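PDB 1M55: Rep protein from Adeno-associated virus - 5, which probably nicks viral DNA as an endonuclease at the replication origin, in a rolling-circle type of replication. Local coordinates for residues Trp67-Phe78 against His91-Ile99; Leu104-Leu115 against Asn128-Val136. One frame throughout, in Å; residues are numbered along the deposited sequence.

Interaction 1: Trp67-Phe78 against His91-Ile99; sequences WNKFSKQESKFF and HTLVETSGI. With ZN (zinc ion), chain D; ZN (zinc ion), chain C.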
loop_
_atom_site.group_PDB
_atom_site.type_symbol
_atom_site.label_atom_id
_atom_site.label_comp_id
_atom_site.label_asym_id
_atom_site.label_seq_id
_atom_site.Cartn_x
_atom_site.Cartn_y
_atom_site.Cartn_z
ATOM N N TRP A 67 8.820 3.118 8.968
ATOM C CA TRP A 67 9.839 2.331 8.272
ATOM C C TRP A 67 11.132 3.147 8.191
ATOM O O TRP A 67 12.218 2.624 8.449
ATOM C CB TRP A 67 9.370 1.966 6.863
ATOM C CG TRP A 67 10.317 1.064 6.127
ATOM C CD1 TRP A 67 11.474 1.427 5.505
ATOM C CD2 TRP A 67 10.177 -0.350 5.924
ATOM N NE1 TRP A 67 12.063 0.332 4.925
ATOM C CE2 TRP A 67 11.291 -0.774 5.165
ATOM C CE3 TRP A 67 9.219 -1.302 6.306
ATOM C CZ2 TRP A 67 11.476 -2.109 4.778
ATOM C CZ3 TRP A 67 9.403 -2.633 5.919
ATOM C CH2 TRP A 67 10.525 -3.019 5.162
ATOM N N ASN A 68 11.003 4.433 7.862
ATOM C CA ASN A 68 12.159 5.325 7.755
ATOM C C ASN A 68 12.911 5.394 9.081
ATOM O O ASN A 68 14.127 5.576 9.102
ATOM C CB ASN A 68 11.734 6.743 7.340
ATOM C CG ASN A 68 11.186 6.823 5.911
ATOM O OD1 ASN A 68 10.590 7.834 5.535
ATOM N ND2 ASN A 68 11.387 5.780 5.116
ATOM N N LYS A 69 12.187 5.278 10.191
ATOM C CA LYS A 69 12.817 5.306 11.508
ATOM C C LYS A 69 13.807 4.144 11.617
ATOM O O LYS A 69 14.928 4.312 12.104
ATOM C CB LYS A 69 11.765 5.191 12.612
ATOM C CG LYS A 69 12.347 5.187 14.019
ATOM C CD LYS A 69 11.293 4.878 15.059
ATOM C CE LYS A 69 10.740 3.487 14.862
ATOM N NZ LYS A 69 9.902 3.065 16.011
ATOM N N PHE A 70 13.392 2.977 11.126
ATOM C CA PHE A 70 14.218 1.772 11.161
ATOM C C PHE A 70 15.324 1.744 10.102
ATOM O O PHE A 70 16.437 1.298 10.378
ATOM C CB PHE A 70 13.345 0.522 11.009
ATOM C CG PHE A 70 12.328 0.348 12.101
ATOM C CD1 PHE A 70 10.975 0.241 11.795
ATOM C CD2 PHE A 70 12.719 0.277 13.436
ATOM C CE1 PHE A 70 10.027 0.067 12.799
ATOM C CE2 PHE A 70 11.774 0.101 14.448
ATOM C CZ PHE A 70 10.427 -0.005 14.126
ATOM N N SER A 71 15.015 2.197 8.891
ATOM C CA SER A 71 15.993 2.204 7.803
ATOM C C SER A 71 16.957 3.384 7.889
ATOM O O SER A 71 18.007 3.382 7.243
ATOM C CB SER A 71 15.278 2.251 6.451
ATOM O OG SER A 71 14.574 3.475 6.301
ATOM N N LYS A 72 16.571 4.399 8.661
ATOM C CA LYS A 72 17.355 5.622 8.832
ATOM C C LYS A 72 17.675 6.306 7.498
ATOM O O LYS A 72 18.794 6.767 7.266
ATOM C CB LYS A 72 18.624 5.363 9.658
ATOM C CG LYS A 72 18.332 5.043 11.127
ATOM C CD LYS A 72 19.612 4.879 11.937
ATOM C CE LYS A 72 19.327 4.439 13.368
ATOM N NZ LYS A 72 18.500 5.423 14.109
ATOM N N GLN A 73 16.678 6.343 6.619
ATOM C CA GLN A 73 16.791 6.984 5.310
ATOM C C GLN A 73 15.388 7.131 4.724
ATOM O O GLN A 73 14.429 6.569 5.262
ATOM C CB GLN A 73 17.650 6.147 4.354
ATOM C CG GLN A 73 17.086 4.771 4.041
ATOM C CD GLN A 73 17.684 4.178 2.785
ATOM O OE1 GLN A 73 17.365 4.605 1.676
ATOM N NE2 GLN A 73 18.553 3.199 2.949
ATOM N N GLU A 74 15.261 7.918 3.658
ATOM C CA GLU A 74 13.970 8.077 2.999
ATOM C C GLU A 74 13.895 6.900 2.026
ATOM O O GLU A 74 14.235 7.027 0.853
ATOM C CB GLU A 74 13.906 9.401 2.230
ATOM C CG GLU A 74 12.573 9.665 1.524
ATOM C CD GLU A 74 11.447 10.088 2.463
ATOM O OE1 GLU A 74 11.665 10.183 3.689
ATOM O OE2 GLU A 74 10.331 10.339 1.965
ATOM N N SER A 75 13.501 5.739 2.537
ATOM C CA SER A 75 13.409 4.530 1.731
ATOM C C SER A 75 12.545 4.666 0.477
ATOM O O SER A 75 11.502 5.336 0.488
ATOM C CB SER A 75 12.881 3.373 2.584
ATOM O OG SER A 75 13.735 3.106 3.685
ATOM N N LYS A 76 13.003 4.042 -0.606
ATOM C CA LYS A 76 12.278 4.041 -1.870
ATOM C C LYS A 76 11.093 3.101 -1.687
ATOM O O LYS A 76 11.194 2.093 -0.964
ATOM C CB LYS A 76 13.169 3.540 -3.007
ATOM C CG LYS A 76 14.273 4.506 -3.406
ATOM C CD LYS A 76 13.695 5.803 -3.951
ATOM C CE LYS A 76 14.788 6.741 -4.438
ATOM N NZ LYS A 76 14.223 7.941 -5.112
ATOM N N PHE A 77 9.983 3.420 -2.344
ATOM C CA PHE A 77 8.777 2.614 -2.230
ATOM C C PHE A 77 7.876 2.747 -3.442
ATOM O O PHE A 77 8.013 3.677 -4.244
ATOM C CB PHE A 77 7.957 3.054 -0.993
ATOM C CG PHE A 77 7.393 4.462 -1.093
ATOM C CD1 PHE A 77 6.178 4.707 -1.740
ATOM C CD2 PHE A 77 8.092 5.544 -0.563
ATOM C CE1 PHE A 77 5.672 6.009 -1.859
ATOM C CE2 PHE A 77 7.595 6.850 -0.676
ATOM C CZ PHE A 77 6.385 7.080 -1.325
ATOM N N PHE A 78 6.979 1.777 -3.575
ATOM C CA PHE A 78 5.939 1.776 -4.589
ATOM C C PHE A 78 4.785 1.122 -3.843
ATOM O O PHE A 78 4.891 -0.023 -3.409
ATOM C CB PHE A 78 6.283 0.977 -5.848
ATOM C CG PHE A 78 5.236 1.110 -6.927
ATOM C CD1 PHE A 78 5.320 2.123 -7.879
ATOM C CD2 PHE A 78 4.119 0.269 -6.944
ATOM C CE1 PHE A 78 4.304 2.304 -8.828
ATOM C CE2 PHE A 78 3.105 0.442 -7.886
ATOM C CZ PHE A 78 3.198 1.465 -8.828
ATOM N N HIS A 91 -0.524 -2.927 -1.473
ATOM C CA HIS A 91 0.670 -3.711 -1.770
ATOM C C HIS A 91 1.739 -2.680 -1.444
ATOM O O HIS A 91 1.871 -1.670 -2.144
ATOM C CB HIS A 91 0.757 -4.087 -3.249
ATOM C CG HIS A 91 -0.158 -5.202 -3.636
ATOM N ND1 HIS A 91 0.225 -6.523 -3.705
ATOM C CD2 HIS A 91 -1.474 -5.179 -3.960
ATOM C CE1 HIS A 91 -0.844 -7.247 -4.061
ATOM N NE2 HIS A 91 -1.896 -6.474 -4.227
ATOM N N THR A 92 2.438 -2.895 -0.339
ATOM C CA THR A 92 3.456 -1.963 0.112
ATOM C C THR A 92 4.864 -2.482 -0.163
ATOM O O THR A 92 5.363 -3.354 0.555
ATOM C CB THR A 92 3.269 -1.681 1.621
ATOM O OG1 THR A 92 1.869 -1.501 1.893
ATOM C CG2 THR A 92 4.018 -0.426 2.037
ATOM N N LEU A 93 5.474 -1.986 -1.238
ATOM C CA LEU A 93 6.831 -2.380 -1.596
ATOM C C LEU A 93 7.790 -1.328 -1.064
ATOM O O LEU A 93 7.702 -0.152 -1.433
ATOM C CB LEU A 93 6.998 -2.480 -3.114
ATOM C CG LEU A 93 6.254 -3.567 -3.885
ATOM C CD1 LEU A 93 6.559 -3.414 -5.371
ATOM C CD2 LEU A 93 6.679 -4.934 -3.390
ATOM N N VAL A 94 8.692 -1.741 -0.184
ATOM C CA VAL A 94 9.671 -0.821 0.380
ATOM C C VAL A 94 11.037 -1.472 0.210
ATOM O O VAL A 94 11.183 -2.681 0.414
ATOM C CB VAL A 94 9.392 -0.527 1.863
ATOM C CG1 VAL A 94 10.273 0.614 2.329
ATOM C CG2 VAL A 94 7.925 -0.156 2.060
ATOM N N GLU A 95 12.036 -0.690 -0.187
ATOM C CA GLU A 95 13.362 -1.256 -0.407
ATOM C C GLU A 95 13.934 -1.903 0.847
ATOM O O GLU A 95 13.660 -1.471 1.966
ATOM C CB GLU A 95 14.322 -0.222 -0.986
ATOM C CG GLU A 95 14.827 0.799 -0.006
ATOM C CD GLU A 95 15.796 1.761 -0.650
ATOM O OE1 GLU A 95 16.688 1.308 -1.399
ATOM O OE2 GLU A 95 15.658 2.975 -0.412
ATOM N N THR A 96 14.735 -2.943 0.640
ATOM C CA THR A 96 15.337 -3.713 1.725
ATOM C C THR A 96 16.470 -3.030 2.494
ATOM O O THR A 96 16.766 -3.406 3.630
ATOM C CB THR A 96 15.875 -5.050 1.188
ATOM O OG1 THR A 96 16.858 -4.796 0.173
ATOM C CG2 THR A 96 14.752 -5.869 0.581
ATOM N N SER A 97 17.113 -2.053 1.863
ATOM C CA SER A 97 18.237 -1.332 2.458
ATOM C C SER A 97 18.069 -0.984 3.938
ATOM O O SER A 97 17.093 -0.342 4.336
ATOM C CB SER A 97 18.521 -0.063 1.648
ATOM O OG SER A 97 19.773 0.516 1.989
ATOM N N GLY A 98 19.014 -1.443 4.751
ATOM C CA GLY A 98 18.987 -1.157 6.175
ATOM C C GLY A 98 18.093 -2.026 7.037
ATOM O O GLY A 98 18.110 -1.895 8.264
ATOM N N ILE A 99 17.329 -2.923 6.419
ATOM C CA ILE A 99 16.419 -3.794 7.162
ATOM C C ILE A 99 16.746 -5.265 6.902
ATOM O O ILE A 99 16.543 -5.760 5.791
ATOM C CB ILE A 99 14.946 -3.544 6.742
ATOM C CG1 ILE A 99 14.633 -2.041 6.705
ATOM C CG2 ILE A 99 13.995 -4.271 7.696
ATOM C CD1 ILE A 99 14.581 -1.375 8.060
HETATM ZN ZN ZN D . 17.406 4.235 -0.578
HETATM ZN ZN ZN C . -3.826 -6.853 -4.600
HETATM O O HOH W 1 14.674 0.541 3.428
HETATM O O HOH W 2 19.090 0.451 9.497
HETATM O O HOH W 3 19.045 2.629 0.060
HETATM O O HOH W 4 16.038 6.131 -1.010
#
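The indole of Trp67 lies between Val94 and Ile99. CG1 of Val94 sits over one face, 3.3 Å from the centroid of the five-membered ring in a CH-pi contact, while CD1 of Ile99 lies more loosely over the opposite face near the rim. In the ring plane, at the edge, are Ser75 OG and a water that accepts from Trp67 NE1; Glu95 O also lies near the plane, by CZ2. The same water accepts from Ser75 OG and donates to the carbonyls of Glu95 and Ser97, so four bonds hold it. This is the open end of the beta hairpin of strands 77-83 and 88-95, in the central antiparallel sheet of the Rep nuclease domain. With CG anti to the backbone N (chi1 -175°), Trp67 reaches from helix 50-71 toward Val94. Phe78 and Leu93 form a hydrogen-bonded antiparallel pair, with Phe78 N to Leu93 O and Leu93 N to Phe78 O both 3.0 Å; their side chains lean on helix 149-154. Phe77 and Val94, the non-hydrogen-bonded pair next to it, pack against helix 50-71. Beyond the strands, a type II turn from Thr96 to Ile99 brings Gly98 close to Ser71.

At the margin, the side chains of Gln73 and Glu95 approach from opposite directions and put OE1 and OE2 side by side on one zinc, their amide and carboxylate planes 65° apart, with two waters as further ligands. His91 binds the other zinc through NE2, together with Glu82 and His89, and Glu6 accepts from its ND1; the pair His89 and His91 fits the HUH motif of this endonuclease family, so this is probably the active-site metal. Besides its zinc, Glu95 OE2 takes a nearly straight bond from Lys76 N, 2.9 Å long, which arrives 41° out of the carboxylate plane.

Interaction 2: Leu104-Leu115 against Asn128-Val136; sequences LGRYVSQIRAQL and NDWVAITKV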
loop_
_atom_site.group_PDB
_atom_site.type_symbol
_atom_site.label_atom_id
_atom_site.label_comp_id
_atom_site.label_asym_id
_atom_site.label_seq_id
_atom_site.Cartn_x
_atom_site.Cartn_y
_atom_site.Cartn_z
ATOM N N LEU A 104 12.817 -8.032 10.338
ATOM C CA LEU A 104 11.634 -7.477 9.676
ATOM C C LEU A 104 10.320 -7.774 10.400
ATOM O O LEU A 104 9.451 -6.903 10.495
ATOM C CB LEU A 104 11.552 -7.969 8.225
ATOM C CG LEU A 104 10.436 -7.385 7.349
ATOM C CD1 LEU A 104 10.623 -5.885 7.170
ATOM C CD2 LEU A 104 10.429 -8.080 5.997
ATOM N N GLY A 105 10.174 -8.991 10.915
ATOM C CA GLY A 105 8.958 -9.361 11.618
ATOM C C GLY A 105 8.680 -8.434 12.790
ATOM O O GLY A 105 7.567 -7.926 12.943
ATOM N N ARG A 106 9.698 -8.192 13.609
ATOM C CA ARG A 106 9.544 -7.316 14.763
ATOM C C ARG A 106 9.242 -5.886 14.322
ATOM O O ARG A 106 8.366 -5.231 14.888
ATOM C CB ARG A 106 10.799 -7.340 15.630
ATOM C CG ARG A 106 10.574 -6.858 17.055
ATOM C CD ARG A 106 11.889 -6.734 17.799
ATOM N NE ARG A 106 12.708 -5.642 17.276
ATOM C CZ ARG A 106 14.029 -5.691 17.129
ATOM N NH1 ARG A 106 14.706 -6.784 17.460
ATOM N NH2 ARG A 106 14.681 -4.634 16.668
ATOM N N TYR A 107 9.955 -5.409 13.306
ATOM C CA TYR A 107 9.742 -4.054 12.800
ATOM C C TYR A 107 8.309 -3.852 12.313
ATOM O O TYR A 107 7.648 -2.883 12.694
ATOM C CB TYR A 107 10.717 -3.742 11.663
ATOM C CG TYR A 107 12.139 -3.475 12.105
ATOM C CD1 TYR A 107 13.150 -3.278 11.167
ATOM C CD2 TYR A 107 12.475 -3.407 13.459
ATOM C CE1 TYR A 107 14.457 -3.018 11.561
ATOM C CE2 TYR A 107 13.783 -3.147 13.864
ATOM C CZ TYR A 107 14.767 -2.954 12.907
ATOM O OH TYR A 107 16.064 -2.697 13.294
ATOM N N VAL A 108 7.829 -4.774 11.482
ATOM C CA VAL A 108 6.474 -4.689 10.943
ATOM C C VAL A 108 5.439 -4.778 12.062
ATOM O O VAL A 108 4.404 -4.114 12.011
ATOM C CB VAL A 108 6.241 -5.753 9.839
ATOM C CG1 VAL A 108 4.779 -5.799 9.419
ATOM C CG2 VAL A 108 7.104 -5.419 8.631
ATOM N N SER A 109 5.740 -5.566 13.092
ATOM C CA SER A 109 4.856 -5.700 14.246
ATOM C C SER A 109 4.751 -4.331 14.944
ATOM O O SER A 109 3.663 -3.910 15.363
ATOM C CB SER A 109 5.418 -6.745 15.212
ATOM O OG SER A 109 4.578 -6.899 16.341
ATOM N N GLN A 110 5.878 -3.634 15.049
ATOM C CA GLN A 110 5.902 -2.309 15.664
ATOM C C GLN A 110 5.132 -1.310 14.800
ATOM O O GLN A 110 4.433 -0.438 15.320
ATOM C CB GLN A 110 7.341 -1.833 15.874
ATOM C CG GLN A 110 8.068 -2.560 16.995
ATOM C CD GLN A 110 9.499 -2.082 17.175
ATOM O OE1 GLN A 110 9.764 -0.879 17.259
ATOM N NE2 GLN A 110 10.433 -3.025 17.241
ATOM N N ILE A 111 5.268 -1.432 13.481
ATOM C CA ILE A 111 4.556 -0.545 12.570
ATOM C C ILE A 111 3.053 -0.770 12.728
ATOM O O ILE A 111 2.284 0.187 12.792
ATOM C CB ILE A 111 4.977 -0.762 11.101
ATOM C CG1 ILE A 111 6.462 -0.420 10.932
ATOM C CG2 ILE A 111 4.127 0.109 10.185
ATOM C CD1 ILE A 111 7.005 -0.634 9.536
ATOM N N ARG A 112 2.638 -2.032 12.826
ATOM C CA ARG A 112 1.225 -2.353 13.008
ATOM C C ARG A 112 0.694 -1.688 14.281
ATOM O O ARG A 112 -0.386 -1.090 14.274
ATOM C CB ARG A 112 1.017 -3.868 13.081
ATOM C CG ARG A 112 -0.432 -4.278 13.331
ATOM C CD ARG A 112 -0.634 -5.775 13.188
ATOM N NE ARG A 112 0.193 -6.537 14.115
ATOM C CZ ARG A 112 1.050 -7.486 13.747
ATOM N NH1 ARG A 112 1.196 -7.800 12.462
ATOM N NH2 ARG A 112 1.776 -8.114 14.661
ATOM N N ALA A 113 1.464 -1.779 15.364
ATOM C CA ALA A 113 1.071 -1.168 16.632
ATOM C C ALA A 113 0.915 0.350 16.472
ATOM O O ALA A 113 -0.013 0.953 17.022
ATOM C CB ALA A 113 2.097 -1.492 17.709
ATOM N N GLN A 114 1.819 0.964 15.712
ATOM C CA GLN A 114 1.762 2.405 15.470
ATOM C C GLN A 114 0.507 2.756 14.665
ATOM O O GLN A 114 -0.152 3.766 14.934
ATOM C CB GLN A 114 3.025 2.872 14.742
ATOM C CG GLN A 114 3.015 4.333 14.301
ATOM C CD GLN A 114 3.132 5.327 15.451
ATOM O OE1 GLN A 114 2.994 4.975 16.624
ATOM N NE2 GLN A 114 3.383 6.581 15.113
ATOM N N LEU A 115 0.166 1.923 13.685
ATOM C CA LEU A 115 -1.030 2.156 12.877
ATOM C C LEU A 115 -2.278 2.117 13.761
ATOM O O LEU A 115 -3.173 2.952 13.628
ATOM C CB LEU A 115 -1.153 1.099 11.775
ATOM C CG LEU A 115 -0.134 1.183 10.636
ATOM C CD1 LEU A 115 -0.265 -0.018 9.716
ATOM C CD2 LEU A 115 -0.341 2.472 9.866
ATOM N N ASN A 128 -8.437 -10.590 9.782
ATOM C CA ASN A 128 -7.376 -11.577 9.916
ATOM C C ASN A 128 -6.144 -11.173 9.114
ATOM O O ASN A 128 -6.264 -10.733 7.974
ATOM C CB ASN A 128 -7.859 -12.953 9.451
ATOM C CG ASN A 128 -6.818 -14.041 9.678
ATOM O OD1 ASN A 128 -6.278 -14.180 10.777
ATOM N ND2 ASN A 128 -6.525 -14.808 8.635
ATOM N N ASP A 129 -4.973 -11.299 9.737
ATOM C CA ASP A 129 -3.688 -10.988 9.110
ATOM C C ASP A 129 -3.758 -9.698 8.308
ATOM O O ASP A 129 -3.346 -9.662 7.150
ATOM C CB ASP A 129 -3.253 -12.139 8.184
ATOM C CG ASP A 129 -3.145 -13.472 8.910
ATOM O OD1 ASP A 129 -2.614 -13.509 10.042
ATOM O OD2 ASP A 129 -3.591 -14.489 8.338
ATOM N N TRP A 130 -4.249 -8.631 8.932
ATOM C CA TRP A 130 -4.382 -7.369 8.222
ATOM C C TRP A 130 -3.067 -6.677 7.847
ATOM O O TRP A 130 -3.063 -5.778 7.016
ATOM C CB TRP A 130 -5.380 -6.434 8.919
ATOM C CG TRP A 130 -4.902 -5.796 10.171
ATOM C CD1 TRP A 130 -4.821 -6.365 11.412
ATOM C CD2 TRP A 130 -4.457 -4.443 10.317
ATOM N NE1 TRP A 130 -4.350 -5.447 12.318
ATOM C CE2 TRP A 130 -4.119 -4.259 11.676
ATOM C CE3 TRP A 130 -4.315 -3.365 9.430
ATOM C CZ2 TRP A 130 -3.644 -3.040 12.169
ATOM C CZ3 TRP A 130 -3.844 -2.151 9.924
ATOM C CH2 TRP A 130 -3.514 -2.002 11.283
ATOM N N VAL A 131 -1.966 -7.059 8.489
ATOM C CA VAL A 131 -0.645 -6.525 8.141
ATOM C C VAL A 131 0.193 -7.783 7.953
ATOM O O VAL A 131 0.575 -8.433 8.931
ATOM C CB VAL A 131 -0.029 -5.640 9.244
ATOM C CG1 VAL A 131 1.371 -5.185 8.828
ATOM C CG2 VAL A 131 -0.900 -4.422 9.486
ATOM N N ALA A 132 0.435 -8.155 6.700
ATOM C CA ALA A 132 1.167 -9.381 6.401
ATOM C C ALA A 132 2.377 -9.225 5.490
ATOM O O ALA A 132 2.284 -8.642 4.407
ATOM C CB ALA A 132 0.203 -10.409 5.800
ATOM N N ILE A 133 3.511 -9.768 5.923
ATOM C CA ILE A 133 4.734 -9.733 5.126
ATOM C C ILE A 133 4.640 -10.889 4.123
ATOM O O ILE A 133 4.338 -12.027 4.503
ATOM C CB ILE A 133 5.990 -9.975 5.992
ATOM C CG1 ILE A 133 6.101 -8.915 7.088
ATOM C CG2 ILE A 133 7.240 -9.967 5.117
ATOM C CD1 ILE A 133 7.147 -9.242 8.136
ATOM N N THR A 134 4.869 -10.606 2.849
ATOM C CA THR A 134 4.814 -11.657 1.844
ATOM C C THR A 134 6.018 -12.583 2.024
ATOM O O THR A 134 7.160 -12.124 2.165
ATOM C CB THR A 134 4.786 -11.073 0.422
ATOM O OG1 THR A 134 3.652 -10.207 0.297
ATOM C CG2 THR A 134 4.676 -12.183 -0.618
ATOM N N LYS A 135 5.737 -13.882 2.076
ATOM C CA LYS A 135 6.759 -14.912 2.250
ATOM C C LYS A 135 6.974 -15.667 0.938
ATOM O O LYS A 135 6.133 -15.618 0.031
ATOM C CB LYS A 135 6.314 -15.928 3.312
ATOM C CG LYS A 135 5.765 -15.337 4.594
ATOM C CD LYS A 135 6.846 -14.719 5.440
ATOM C CE LYS A 135 6.267 -14.234 6.754
ATOM N NZ LYS A 135 7.335 -13.888 7.723
ATOM N N VAL A 136 8.099 -16.368 0.849
ATOM C CA VAL A 136 8.416 -17.170 -0.329
ATOM C C VAL A 136 7.397 -18.317 -0.381
ATOM O O VAL A 136 6.954 -18.729 -1.455
ATOM C CB VAL A 136 9.849 -17.747 -0.242
ATOM C CG1 VAL A 136 10.118 -18.679 -1.416
ATOM C CG2 VAL A 136 10.871 -16.618 -0.227
HETATM O O HOH W 5 3.074 -9.090 10.245
#
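Val108 and Val131 meet through their CG1 methyls, 3.5 Å apart, in the tight part of this helix-on-strand packing. Helix 104-115 runs nearly antiparallel to strand 131-133, its axis 9.3 Å away at closest approach. Ile133 lays CD1 against CG2 of Val108 and CG of Leu104, and its CG2 against Leu104 CD2 at 3.8 Å; the same CD1 reaches Gly105 CA. At the other end, Leu115 CB comes to the edge of the Trp130 ring, 3.9 Å from CH2, and Val131 CG2 lies over one face of that ring.

The looser, wetter side belongs to Arg112. Its aliphatic part crosses Trp130, with CG 3.6 Å from CZ2, and the bend at chi3 (59°) folds the guanidinium back over its own helix, one face by Ser109 CA, with the NH1 edge turned to Val131 O. NH1 stays 3.6 Å from Val131 O, and a water lying in the guanidinium plane spans the gap, accepting from NH1 and donating to Val131 O.

Strand 131-133 pairs antiparallel with strand 3-10, whose Tyr5, Val7 and Val9 touch Leu104, Val131 and Trp130, and helix 50-71 packs beside helix 101-118 through Trp67 on Leu104 and Phe63 on Ile111.

Both interactions reach the same antiparallel sheet, and strand 88-95 is followed, after the turn at Thr96-Ile99, by helix 101-118. Interaction 1 is partly buried: an apolar interior gives way to a polar margin of zinc ligands and waters, and backbone hydrogen bonds join its strands. Interaction 2 is the more buried, with no direct hydrogen bond between its segments; it holds a helix to a strand through aliphatic and aromatic packing. Their centres lie 14 Å apart, yet they touch. Where helices 50-71 and 101-118 pack together, the Phe70 ring stacks with Tyr107, and from the turn Ile99 CG2 comes 3.7 Å from Tyr107 CD1.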